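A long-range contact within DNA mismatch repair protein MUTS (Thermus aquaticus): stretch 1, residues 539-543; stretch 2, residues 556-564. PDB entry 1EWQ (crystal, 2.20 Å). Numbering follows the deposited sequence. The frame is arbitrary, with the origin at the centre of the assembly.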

# COMPACT_ATOMS: atom_id res chain seq x y z
N ARG C 539 14.78 7.37 31.57
CA ARG C 539 15.22 6.28 30.72
C ARG C 539 16.36 6.57 29.74
O ARG C 539 17.21 5.71 29.50
CB ARG C 539 14.03 5.72 29.95
CG ARG C 539 14.39 4.70 28.88
CD ARG C 539 13.14 3.97 28.39
NE ARG C 539 12.62 3.07 29.42
CZ ARG C 539 11.37 3.07 29.88
NH1 ARG C 539 10.48 3.94 29.41
NH2 ARG C 539 11.02 2.21 30.83
N TYR C 540 16.37 7.78 29.19
CA TYR C 540 17.37 8.15 28.20
C TYR C 540 18.40 9.13 28.72
O TYR C 540 19.26 9.60 27.97
CB TYR C 540 16.67 8.72 26.96
CG TYR C 540 15.68 7.76 26.35
CD1 TYR C 540 14.42 8.20 25.91
CD2 TYR C 540 15.98 6.40 26.21
CE1 TYR C 540 13.49 7.31 25.36
CE2 TYR C 540 15.06 5.51 25.66
CZ TYR C 540 13.82 5.96 25.24
OH TYR C 540 12.92 5.06 24.72
N GLY C 541 18.32 9.45 30.01
CA GLY C 541 19.26 10.38 30.61
C GLY C 541 19.22 11.79 30.04
O GLY C 541 20.23 12.25 29.48
N TYR C 542 18.08 12.47 30.19
CA TYR C 542 17.90 13.85 29.72
C TYR C 542 18.04 14.79 30.91
O TYR C 542 17.88 14.38 32.06
CB TYR C 542 16.51 14.08 29.12
CG TYR C 542 16.21 13.40 27.81
CD1 TYR C 542 17.18 12.65 27.13
CD2 TYR C 542 14.94 13.52 27.24
CE1 TYR C 542 16.88 12.03 25.91
CE2 TYR C 542 14.64 12.91 26.02
CZ TYR C 542 15.61 12.17 25.36
OH TYR C 542 15.29 11.59 24.17
N VAL C 543 18.31 16.07 30.64
CA VAL C 543 18.45 17.02 31.73
C VAL C 543 17.55 18.23 31.57
O VAL C 543 17.11 18.55 30.47
CB VAL C 543 19.90 17.48 31.87
CG1 VAL C 543 20.80 16.25 32.05
CG2 VAL C 543 20.33 18.27 30.64
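Stretch 2 (556-564) GRHPVVERR

How does stretch 2 lie on stretch 1? It approaches through side chains rather than backbone pairing: the nearest CA atoms, those of Tyr 540 and Pro 559, are 8.7 Å apart. Gly 556 to His 558 are extended, then Pro 559 to Arg 563 turn through helical phi/psi, held partly by Glu 562 N to His 558 O at 3.1 Å.

What satisfies the carbonyls where stretch 1 leaves its helix? Arg 557 does, with both carbonyl oxygens at the edge of its guanidinium, near its plane: NH1 bonds Tyr 540 O at 3.1 Å, and NH2 bonds Gly 541 O at 2.5 Å, a very short distance. Gly 541 has positive phi, which favours glycine.

How is the charge of Arg 557 balanced? Its NH1 also forms a salt bridge with Glu 562 OE1 at 3.0 Å, and Arg 563 NH1 reaches the same OE1 at 3.4 Å, so one carboxylate serves both arginines. The Arg 563 guanidinium lies flat on the Tyr 540 ring, centres 4.0 Å apart and planes at 17°.

What becomes of the Tyr 542 hydroxyl? Tyr 542 OH donates to a water at 2.5 Å and lies 3.6 Å from Pro 559 CB. That water accepts from Arg 563 NH1 at 3.0 Å and donates to Pro 559 O at 2.5 Å and Glu 562 OE1 at 2.8 Å, joining the two stretches.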

# COMPACT_ATOMS: atom_id res chain seq x y z
N GLY C 556 25.40 17.48 23.72
CA GLY C 556 24.06 17.26 23.22
C GLY C 556 24.06 16.11 22.22
O GLY C 556 25.09 15.79 21.63
N ARG C 557 22.90 15.49 22.02
CA ARG C 557 22.77 14.39 21.09
C ARG C 557 21.41 14.41 20.41
O ARG C 557 20.44 14.94 20.97
CB ARG C 557 22.92 13.05 21.82
CG ARG C 557 23.58 13.12 23.18
CD ARG C 557 22.91 12.13 24.08
NE ARG C 557 22.68 12.67 25.40
CZ ARG C 557 21.74 12.23 26.23
NH1 ARG C 557 20.92 11.25 25.87
NH2 ARG C 557 21.63 12.76 27.43
N HIS C 558 21.33 13.84 19.22
CA HIS C 558 20.08 13.77 18.48
C HIS C 558 19.24 12.74 19.24
O HIS C 558 19.59 11.56 19.29
CB HIS C 558 20.33 13.32 17.04
CG HIS C 558 19.13 13.45 16.15
ND1 HIS C 558 17.95 12.78 16.40
CD2 HIS C 558 18.93 14.16 15.02
CE1 HIS C 558 17.08 13.08 15.45
NE2 HIS C 558 17.65 13.91 14.60
N PRO C 559 18.12 13.17 19.84
CA PRO C 559 17.23 12.28 20.60
C PRO C 559 16.68 11.07 19.85
O PRO C 559 16.29 10.09 20.48
CB PRO C 559 16.13 13.22 21.07
CG PRO C 559 16.06 14.25 19.96
CD PRO C 559 17.53 14.52 19.71
N VAL C 560 16.66 11.13 18.53
CA VAL C 560 16.14 10.02 17.74
C VAL C 560 17.23 9.10 17.22
O VAL C 560 17.13 7.88 17.35
CB VAL C 560 15.28 10.53 16.56
CG1 VAL C 560 14.76 9.34 15.77
CG2 VAL C 560 14.13 11.37 17.09
N VAL C 561 18.27 9.68 16.64
CA VAL C 561 19.39 8.91 16.11
C VAL C 561 20.05 8.08 17.21
O VAL C 561 20.30 6.89 17.03
CB VAL C 561 20.47 9.84 15.49
CG1 VAL C 561 21.70 9.03 15.11
CG2 VAL C 561 19.89 10.54 14.28
N GLU C 562 20.33 8.69 18.36
CA GLU C 562 20.96 7.97 19.46
C GLU C 562 20.12 6.78 19.91
O GLU C 562 20.62 5.89 20.59
CB GLU C 562 21.20 8.89 20.65
CG GLU C 562 19.94 9.29 21.42
CD GLU C 562 20.26 9.96 22.75
OE1 GLU C 562 19.32 10.39 23.47
OE2 GLU C 562 21.46 10.05 23.08
N ARG C 563 18.85 6.77 19.53
CA ARG C 563 17.94 5.69 19.91
C ARG C 563 18.24 4.37 19.18
O ARG C 563 17.88 3.29 19.66
CB ARG C 563 16.50 6.13 19.65
CG ARG C 563 15.48 5.83 20.75
CD ARG C 563 15.90 6.41 22.08
NE ARG C 563 16.84 5.53 22.77
CZ ARG C 563 17.87 5.96 23.49
NH1 ARG C 563 18.11 7.26 23.60
NH2 ARG C 563 18.68 5.09 24.07
N ARG C 564 18.90 4.44 18.02
CA ARG C 564 19.22 3.23 17.25
C ARG C 564 20.71 3.06 16.91
O ARG C 564 21.06 2.18 16.13
CB ARG C 564 18.43 3.21 15.93
CG ARG C 564 16.93 2.97 16.08
CD ARG C 564 16.62 1.54 16.49
NE ARG C 564 15.18 1.32 16.65
CZ ARG C 564 14.42 1.88 17.59
NH1 ARG C 564 14.96 2.71 18.48
NH2 ARG C 564 13.12 1.61 17.65
O HOH W 1 16.60 9.78 22.97